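Local structure of protein kinase containing Z-DNA binding domains (4LB6) at residues C17-R22 with Q29-E34; H45-Q50 with V55-E60. The protein binds left-handed Z-DNA through the winged helix-turn-helix Zalpha domain described here and probably phosphorylates the translation initiation factor eIF2alpha through a separate kinase domain. One frame throughout, in Å; residues are numbered along the deposited sequence.

Interaction 1 (C17-R22 with Q29-E34); sequences CDYLRR and QDIFKE. With nucleotides of chain B; nucleotides of chain C.
In the winged helix-turn-helix fold of this Zalpha domain, the first helix meets the second where Tyr19 lays its ring against the backbone of Ile31. The two axes approach to 10.5 Å at 118°, a gap that an aromatic side chain fills well. With CG anti to the backbone N (chi1 -175°), the Tyr19 ring reaches across to helix 28-35, and Ile31 CA sits over the middle of one ring face, 4.2 Å from the centroid, in a CH-pi contact. Ile31 CG1 adds an apolar touch at Tyr19 CD1, 3.6 Å away, while Ile31 CD1 lies 4.1 Å from Leu20 CD2; branched aliphatic residues suit this buried layer. At its far end the phenol oxygen Tyr19 OH rests 3.5 Å from Asp30 CB. The carboxylate of Asp30 is turned elsewhere, its OD2 accepting a hydrogen bond from Thr27 N near the start of its own helix.

Glu34 comes to the ring edge: its CD lies 3.7 Å from Tyr19 CE2, near the ring plane, with the carboxylate turned 80° against the ring. Its CG and CB step out of that plane on the side where Ile31 lies, and its OE2 forms a long salt bridge of 3.4 Å with Arg22 NH2, at the edge of the guanidinium. Arg21 NH2 bonds Asp18 OD1, so opposite charges gather on the outer side of the contact.

Helix 28-35 also faces DNA: Lys33 NZ donates to OP2 of DC2 of chain C at 2.8 Å. Inward, Ile31 packs on Val42 of helix 39-51 and Leu20 on Leu69 of strand 66-69, while the ring of His23 stacks with Tyr19.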
loop_
_atom_site.group_PDB
_atom_site.type_symbol
_atom_site.label_atom_id
_atom_site.label_comp_id
_atom_site.label_asym_id
_atom_site.label_seq_id
_atom_site.Cartn_x
_atom_site.Cartn_y
_atom_site.Cartn_z
ATOM N N CYS A 17 14.333 -17.190 10.549
ATOM C CA CYS A 17 15.417 -17.860 9.869
ATOM C C CYS A 17 14.906 -19.181 9.321
ATOM O O CYS A 17 15.351 -19.662 8.275
ATOM C CB CYS A 17 16.579 -18.116 10.819
ATOM S SG CYS A 17 17.506 -16.566 11.142
ATOM N N ASP A 18 13.977 -19.774 10.040
ATOM C CA ASP A 18 13.442 -21.059 9.583
ATOM C C ASP A 18 12.593 -20.870 8.312
ATOM O O ASP A 18 12.606 -21.690 7.404
ATOM C CB ASP A 18 12.623 -21.673 10.699
ATOM C CG ASP A 18 12.037 -23.010 10.322
ATOM O OD1 ASP A 18 12.743 -24.038 10.363
ATOM O OD2 ASP A 18 10.839 -23.003 9.992
ATOM N N TYR A 19 11.848 -19.771 8.270
ATOM C CA TYR A 19 11.135 -19.409 7.051
ATOM C C TYR A 19 12.091 -19.266 5.838
ATOM O O TYR A 19 11.864 -19.856 4.738
ATOM C CB TYR A 19 10.289 -18.130 7.282
ATOM C CG TYR A 19 9.453 -17.794 6.067
ATOM C CD1 TYR A 19 10.002 -17.112 5.010
ATOM C CD2 TYR A 19 8.150 -18.235 5.953
ATOM C CE1 TYR A 19 9.270 -16.857 3.874
ATOM C CE2 TYR A 19 7.392 -17.938 4.803
ATOM C CZ TYR A 19 7.979 -17.282 3.783
ATOM O OH TYR A 19 7.277 -16.994 2.606
ATOM N N LEU A 20 13.158 -18.503 6.043
ATOM C CA LEU A 20 14.160 -18.340 5.002
ATOM C C LEU A 20 14.847 -19.684 4.645
ATOM O O LEU A 20 15.137 -19.929 3.484
ATOM C CB LEU A 20 15.185 -17.299 5.395
ATOM C CG LEU A 20 14.634 -15.854 5.523
ATOM C CD1 LEU A 20 15.712 -14.951 6.064
ATOM C CD2 LEU A 20 14.061 -15.261 4.222
ATOM N N ARG A 21 15.112 -20.530 5.626
ATOM C CA ARG A 21 15.698 -21.851 5.308
ATOM C C ARG A 21 14.827 -22.631 4.343
ATOM O O ARG A 21 15.329 -23.247 3.395
ATOM C CB ARG A 21 15.938 -22.699 6.559
ATOM C CG ARG A 21 16.555 -24.061 6.237
ATOM C CD ARG A 21 16.697 -24.826 7.520
ATOM N NE ARG A 21 15.394 -25.061 8.129
ATOM C CZ ARG A 21 14.552 -26.015 7.761
ATOM N NH1 ARG A 21 14.878 -26.867 6.774
ATOM N NH2 ARG A 21 13.382 -26.134 8.388
ATOM N N ARG A 22 13.516 -22.619 4.583
ATOM C CA ARG A 22 12.589 -23.387 3.748
ATOM C C ARG A 22 12.234 -22.697 2.441
ATOM O O ARG A 22 11.916 -23.359 1.442
ATOM C CB ARG A 22 11.292 -23.684 4.501
ATOM C CG ARG A 22 11.489 -24.433 5.824
ATOM C CD ARG A 22 10.151 -24.775 6.486
ATOM N NE ARG A 22 9.151 -23.713 6.303
ATOM C CZ ARG A 22 8.927 -22.733 7.179
ATOM N NH1 ARG A 22 9.630 -22.678 8.293
ATOM N NH2 ARG A 22 8.008 -21.802 6.946
ATOM N N GLN A 29 7.246 -9.048 3.450
ATOM C CA GLN A 29 5.827 -9.267 3.329
ATOM C C GLN A 29 5.501 -10.778 3.329
ATOM O O GLN A 29 4.593 -11.237 4.059
ATOM C CB GLN A 29 5.299 -8.567 2.062
ATOM C CG GLN A 29 5.192 -7.010 2.193
ATOM C CD GLN A 29 6.512 -6.253 1.979
ATOM O OE1 GLN A 29 7.521 -6.825 1.577
ATOM N NE2 GLN A 29 6.494 -4.938 2.219
ATOM N N ASP A 30 6.308 -11.544 2.575
ATOM C CA ASP A 30 6.291 -13.017 2.602
ATOM C C ASP A 30 6.301 -13.567 4.020
ATOM O O ASP A 30 5.495 -14.419 4.400
ATOM C CB ASP A 30 7.510 -13.590 1.839
ATOM C CG ASP A 30 7.404 -13.385 0.335
ATOM O OD1 ASP A 30 6.243 -13.354 -0.140
ATOM O OD2 ASP A 30 8.455 -13.235 -0.363
ATOM N N ILE A 31 7.248 -13.069 4.800
ATOM C CA ILE A 31 7.558 -13.628 6.125
ATOM C C ILE A 31 6.481 -13.221 7.157
ATOM O O ILE A 31 5.923 -14.074 7.867
ATOM C CB ILE A 31 8.904 -13.106 6.609
ATOM C CG1 ILE A 31 10.014 -13.518 5.643
ATOM C CG2 ILE A 31 9.211 -13.692 7.984
ATOM C CD1 ILE A 31 11.338 -12.687 5.839
ATOM N N PHE A 32 6.112 -11.937 7.222
ATOM C CA PHE A 32 5.169 -11.554 8.305
ATOM C C PHE A 32 3.772 -12.151 8.156
ATOM O O PHE A 32 3.077 -12.393 9.143
ATOM C CB PHE A 32 5.156 -9.990 8.570
ATOM C CG PHE A 32 4.162 -9.182 7.744
ATOM C CD1 PHE A 32 2.811 -9.129 8.059
ATOM C CD2 PHE A 32 4.610 -8.407 6.691
ATOM C CE1 PHE A 32 1.909 -8.371 7.316
ATOM C CE2 PHE A 32 3.718 -7.662 5.924
ATOM C CZ PHE A 32 2.354 -7.630 6.226
ATOM N N LYS A 33 3.315 -12.364 6.930
ATOM C CA LYS A 33 1.987 -12.924 6.785
ATOM C C LYS A 33 1.979 -14.391 7.202
ATOM O O LYS A 33 1.000 -14.851 7.777
ATOM C CB LYS A 33 1.450 -12.788 5.348
ATOM C CG LYS A 33 1.347 -11.346 4.883
ATOM C CD LYS A 33 0.869 -11.238 3.381
ATOM C CE LYS A 33 1.009 -9.795 2.923
ATOM N NZ LYS A 33 0.559 -9.629 1.499
ATOM N N GLU A 34 3.044 -15.132 6.897
ATOM C CA GLU A 34 3.076 -16.554 7.243
ATOM C C GLU A 34 3.230 -16.698 8.746
ATOM O O GLU A 34 2.546 -17.499 9.369
ATOM C CB GLU A 34 4.214 -17.270 6.522
ATOM C CG GLU A 34 4.487 -18.703 7.016
ATOM C CD GLU A 34 4.383 -19.720 5.912
ATOM O OE1 GLU A 34 3.837 -19.377 4.831
ATOM O OE2 GLU A 34 4.837 -20.874 6.123
ATOM P P DG B 7 1.692 -4.247 4.079
ATOM O OP1 DG B 7 2.377 -4.114 5.308
ATOM O OP2 DG B 7 2.194 -4.782 2.759
ATOM O "O5'" DG B 7 0.428 -5.174 4.420
ATOM C "C5'" DG B 7 -0.460 -5.658 3.400
ATOM C "C4'" DG B 7 -1.676 -6.263 4.031
ATOM O "O4'" DG B 7 -2.475 -5.348 4.692
ATOM C "C3'" DG B 7 -2.571 -6.538 2.834
ATOM O "O3'" DG B 7 -2.104 -7.802 2.694
ATOM C "C2'" DG B 7 -3.931 -6.596 3.396
ATOM C "C1'" DG B 7 -3.854 -5.625 4.524
ATOM N N9 DG B 7 -4.405 -4.289 4.306
ATOM C C8 DG B 7 -5.368 -3.720 5.107
ATOM N N7 DG B 7 -5.664 -2.487 4.755
ATOM C C5 DG B 7 -4.839 -2.238 3.643
ATOM C C6 DG B 7 -4.761 -1.058 2.818
ATOM O O6 DG B 7 -5.304 -0.004 2.997
ATOM N N1 DG B 7 -3.833 -1.166 1.803
ATOM C C2 DG B 7 -3.120 -2.346 1.595
ATOM N N2 DG B 7 -2.189 -2.307 0.625
ATOM N N3 DG B 7 -3.155 -3.468 2.348
ATOM C C4 DG B 7 -4.102 -3.353 3.316
ATOM P P DC C 2 -3.148 -9.133 1.278
ATOM O OP1 DC C 2 -4.631 -9.261 1.565
ATOM O OP2 DC C 2 -2.114 -10.235 1.157
ATOM O "O5'" DC C 2 -2.885 -8.044 0.088
ATOM C "C5'" DC C 2 -3.074 -8.617 -1.228
ATOM C "C4'" DC C 2 -3.003 -7.461 -2.208
ATOM O "O4'" DC C 2 -4.166 -6.604 -1.998
ATOM C "C3'" DC C 2 -1.744 -6.588 -1.980
ATOM O "O3'" DC C 2 -1.220 -6.221 -3.272
ATOM C "C2'" DC C 2 -2.342 -5.337 -1.332
ATOM C "C1'" DC C 2 -3.758 -5.240 -1.927
ATOM N N1 DC C 2 -4.727 -4.482 -1.082
ATOM C C2 DC C 2 -4.965 -3.157 -1.463
ATOM O O2 DC C 2 -4.303 -2.674 -2.410
ATOM N N3 DC C 2 -5.804 -2.410 -0.743
ATOM C C4 DC C 2 -6.444 -3.000 0.263
ATOM N N4 DC C 2 -7.265 -2.265 1.011
ATOM C C5 DC C 2 -6.203 -4.347 0.698
ATOM C C6 DC C 2 -5.366 -5.084 -0.044
#

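Interaction 2 (H45-Q50 with V55-E60); sequences HLYSLQ and VFKTVE. With nucleotides of chain D.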
loop_
_atom_site.group_PDB
_atom_site.type_symbol
_atom_site.label_atom_id
_atom_site.label_comp_id
_atom_site.label_asym_id
_atom_site.label_seq_id
_atom_site.Cartn_x
_atom_site.Cartn_y
_atom_site.Cartn_z
ATOM N N HIS A 45 13.922 -7.476 13.315
ATOM C CA HIS A 45 14.767 -8.674 13.473
ATOM C C HIS A 45 15.604 -9.010 12.247
ATOM O O HIS A 45 16.714 -9.508 12.412
ATOM C CB HIS A 45 13.921 -9.863 13.974
ATOM C CG HIS A 45 13.502 -9.690 15.402
ATOM N ND1 HIS A 45 14.385 -9.835 16.460
ATOM C CD2 HIS A 45 12.325 -9.308 15.945
ATOM C CE1 HIS A 45 13.750 -9.597 17.594
ATOM N NE2 HIS A 45 12.495 -9.281 17.312
ATOM N N LEU A 46 15.092 -8.765 11.029
ATOM C CA LEU A 46 15.907 -9.021 9.836
ATOM C C LEU A 46 17.151 -8.133 9.835
ATOM O O LEU A 46 18.281 -8.608 9.567
ATOM C CB LEU A 46 15.083 -8.712 8.569
ATOM C CG LEU A 46 14.135 -9.867 8.209
ATOM C CD1 LEU A 46 13.142 -9.370 7.112
ATOM C CD2 LEU A 46 14.866 -11.081 7.686
ATOM N N TYR A 47 16.948 -6.848 10.150
ATOM C CA TYR A 47 18.089 -5.897 10.169
ATOM C C TYR A 47 19.075 -6.294 11.259
ATOM O O TYR A 47 20.308 -6.288 11.050
ATOM C CB TYR A 47 17.641 -4.417 10.280
ATOM C CG TYR A 47 17.215 -3.910 8.909
ATOM C CD1 TYR A 47 15.879 -4.039 8.473
ATOM C CD2 TYR A 47 18.178 -3.450 7.990
ATOM C CE1 TYR A 47 15.504 -3.633 7.181
ATOM C CE2 TYR A 47 17.819 -3.028 6.706
ATOM C CZ TYR A 47 16.494 -3.145 6.281
ATOM O OH TYR A 47 16.149 -2.692 5.006
ATOM N N SER A 48 18.556 -6.666 12.421
ATOM C CA SER A 48 19.428 -7.216 13.492
ATOM C C SER A 48 20.195 -8.492 13.105
ATOM O O SER A 48 21.386 -8.657 13.456
ATOM C CB SER A 48 18.619 -7.492 14.761
ATOM O OG SER A 48 19.447 -8.177 15.688
ATOM N N LEU A 49 19.511 -9.415 12.436
ATOM C CA LEU A 49 20.178 -10.633 11.965
ATOM C C LEU A 49 21.184 -10.330 10.858
ATOM O O LEU A 49 22.150 -11.060 10.673
ATOM C CB LEU A 49 19.167 -11.639 11.432
ATOM C CG LEU A 49 18.284 -12.301 12.457
ATOM C CD1 LEU A 49 16.976 -12.843 11.858
ATOM C CD2 LEU A 49 19.117 -13.414 13.119
ATOM N N GLN A 50 20.922 -9.299 10.073
ATOM C CA GLN A 50 21.868 -8.921 9.041
ATOM C C GLN A 50 23.166 -8.403 9.721
ATOM O O GLN A 50 24.321 -8.681 9.284
ATOM C CB GLN A 50 21.230 -7.852 8.149
ATOM C CG GLN A 50 22.208 -7.109 7.252
ATOM C CD GLN A 50 21.639 -5.789 6.738
ATOM O OE1 GLN A 50 21.398 -5.661 5.548
ATOM N NE2 GLN A 50 21.442 -4.795 7.637
ATOM N N VAL A 55 21.735 -13.330 8.104
ATOM C CA VAL A 55 20.981 -13.200 6.866
ATOM C C VAL A 55 21.577 -12.034 6.078
ATOM O O VAL A 55 22.343 -11.220 6.613
ATOM C CB VAL A 55 19.458 -12.866 7.104
ATOM C CG1 VAL A 55 18.799 -13.916 8.062
ATOM C CG2 VAL A 55 19.319 -11.441 7.645
ATOM N N PHE A 56 21.205 -11.912 4.820
ATOM C CA PHE A 56 21.651 -10.724 4.066
ATOM C C PHE A 56 20.571 -10.276 3.139
ATOM O O PHE A 56 19.677 -11.036 2.783
ATOM C CB PHE A 56 22.937 -10.986 3.275
ATOM C CG PHE A 56 22.781 -12.014 2.185
ATOM C CD1 PHE A 56 22.692 -13.341 2.491
ATOM C CD2 PHE A 56 22.690 -11.629 0.854
ATOM C CE1 PHE A 56 22.560 -14.306 1.495
ATOM C CE2 PHE A 56 22.543 -12.571 -0.145
ATOM C CZ PHE A 56 22.486 -13.920 0.180
ATOM N N LYS A 57 20.605 -9.000 2.785
ATOM C CA LYS A 57 19.619 -8.530 1.849
ATOM C C LYS A 57 20.328 -8.049 0.602
ATOM O O LYS A 57 21.500 -7.666 0.649
ATOM C CB LYS A 57 18.765 -7.417 2.446
ATOM C CG LYS A 57 19.353 -6.046 2.342
ATOM C CD LYS A 57 18.467 -5.024 3.004
ATOM C CE LYS A 57 19.148 -3.661 2.982
ATOM N NZ LYS A 57 20.501 -3.745 3.626
ATOM N N THR A 58 19.596 -8.103 -0.503
ATOM C CA THR A 58 19.988 -7.496 -1.756
ATOM C C THR A 58 18.889 -6.528 -2.115
ATOM O O THR A 58 17.701 -6.769 -1.856
ATOM C CB THR A 58 20.072 -8.519 -2.864
ATOM O OG1 THR A 58 18.758 -9.039 -3.093
ATOM C CG2 THR A 58 20.998 -9.661 -2.454
ATOM N N VAL A 59 19.306 -5.406 -2.683
ATOM C CA VAL A 59 18.395 -4.316 -2.971
ATOM C C VAL A 59 18.670 -3.793 -4.377
ATOM O O VAL A 59 19.802 -3.800 -4.878
ATOM C CB VAL A 59 18.551 -3.166 -1.963
ATOM C CG1 VAL A 59 18.300 -3.642 -0.564
ATOM C CG2 VAL A 59 19.957 -2.572 -2.071
ATOM N N GLU A 60 17.612 -3.336 -5.015
ATOM C CA GLU A 60 17.692 -2.784 -6.346
ATOM C C GLU A 60 16.710 -1.620 -6.384
ATOM O O GLU A 60 15.523 -1.802 -6.104
ATOM C CB GLU A 60 17.337 -3.894 -7.330
ATOM C CG GLU A 60 16.988 -3.481 -8.720
ATOM C CD GLU A 60 16.726 -4.707 -9.565
ATOM O OE1 GLU A 60 16.749 -5.822 -8.968
ATOM O OE2 GLU A 60 16.515 -4.560 -10.800
ATOM P P DG D 5 9.153 -1.183 9.058
ATOM O OP1 DG D 5 8.745 -2.213 8.089
ATOM O OP2 DG D 5 8.220 -0.605 10.090
ATOM O "O5'" DG D 5 10.458 -1.707 9.782
ATOM C "C5'" DG D 5 11.102 -0.936 10.903
ATOM C "C4'" DG D 5 12.450 -1.532 11.237
ATOM O "O4'" DG D 5 13.335 -1.511 10.112
ATOM C "C3'" DG D 5 13.189 -0.655 12.296
ATOM O "O3'" DG D 5 12.849 -1.288 13.538
ATOM C "C2'" DG D 5 14.637 -0.899 11.972
ATOM C "C1'" DG D 5 14.699 -1.253 10.489
ATOM N N9 DG D 5 15.156 -0.224 9.546
ATOM C C8 DG D 5 16.161 -0.407 8.641
ATOM N N7 DG D 5 16.344 0.611 7.816
ATOM C C5 DG D 5 15.431 1.569 8.247
ATOM C C6 DG D 5 15.155 2.854 7.696
ATOM O O6 DG D 5 15.712 3.396 6.744
ATOM N N1 DG D 5 14.102 3.512 8.336
ATOM C C2 DG D 5 13.369 2.930 9.356
ATOM N N2 DG D 5 12.340 3.668 9.856
ATOM N N3 DG D 5 13.643 1.685 9.846
ATOM C C4 DG D 5 14.659 1.057 9.247
ATOM P P DC D 4 12.525 -1.803 4.045
ATOM O OP1 DC D 4 13.672 -2.739 4.405
ATOM O OP2 DC D 4 11.092 -2.347 4.152
ATOM O "O5'" DC D 4 12.689 -0.604 5.007
ATOM C "C5'" DC D 4 12.864 -0.779 6.491
ATOM C "C4'" DC D 4 11.977 0.108 7.329
ATOM O "O4'" DC D 4 12.332 1.507 6.995
ATOM C "C3'" DC D 4 10.461 -0.035 7.018
ATOM O "O3'" DC D 4 9.655 0.082 8.217
ATOM C "C2'" DC D 4 10.205 1.203 6.078
ATOM C "C1'" DC D 4 11.133 2.195 6.776
ATOM N N1 DC D 4 11.439 3.297 5.845
ATOM C C2 DC D 4 10.657 4.437 5.879
ATOM O O2 DC D 4 9.760 4.525 6.692
ATOM N N3 DC D 4 10.892 5.427 4.973
ATOM C C4 DC D 4 11.868 5.267 4.054
ATOM N N4 DC D 4 12.022 6.347 3.202
ATOM C C5 DC D 4 12.651 4.080 3.960
ATOM C C6 DC D 4 12.383 3.131 4.870
HETATM O O HOH W 1 24.864 -10.035 7.152
HETATM O O HOH W 2 21.436 -1.814 6.271
HETATM O O HOH W 3 23.070 -7.226 4.359
#
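One face of the Tyr47 ring takes the C8 edge of the guanine of DG5 of chain D, with C8 3.4 Å above the ring centre. At the ring edge, near the plane, is OP1 of DC4 of chain D, to which Tyr47 OH donates a short hydrogen bond of 2.5 Å. Trp67 meets the ring edge-to-face. Such CH-pi packing of a tyrosine on a guanine is the hallmark of Z-DNA recognition by Zalpha domains, and tyrosine suits it, joining a flat face to a donor at the tip. A leucine here has neither the hydroxyl nor the aromatic face, so OP1 of DC4 would probably be left without this donor and the C8 edge of the guanine without its aromatic partner.

Long enough to pass the tyrosine, Lys57 brings CE 3.7 Å from Tyr47 OH and its ammonium to Gln50: NZ donates to OE1 at 2.9 Å, in the carbonyl plane and on a lone pair. Gln50 reaches it because CG is anti to the backbone N (chi1 165°) and the chain runs on extended. A water also donates to Gln50 OE1, so two donors hold this neutral acceptor.

On the apolar side, Val55, compact and branched, fits close against the helix backbone, CG2 near Leu46 O and 3.8 Å from Leu49 CB. A weak Val55 N to Leu49 O bond closes the join, and one water donates to both Gln50 O and Val55 O. Helix 39-51 thus rests on the first strand of the wing, strand 55-58, which pairs antiparallel with strand 66-69; Leu46 also packs on Ile16 of helix 10-23.

The two interactions come in series along the chain, with centres 13 Å apart on opposite sides of the middle of one small domain. Interaction 1 joins helices 10-23 and 28-35; interaction 2 joins helix 39-51, the next helix in the chain, to strand 55-58. Their apolar sides meet in a common core: Leu20 CD1 lies 3.8 Å from Val55 CG1, Cys17 SG 3.8 Å from Leu49 CD1, and Ile31 CD1 4.0 Å from Leu46 CD1. Helix 10-23 belongs to interaction 1 and also packs, through Cys17 and Leu20, against interaction 2. Both contacts also present residues to DNA, Lys33 from interaction 1 and Tyr47 from interaction 2, so the shared core ties together DNA-binding positions on two successive helices.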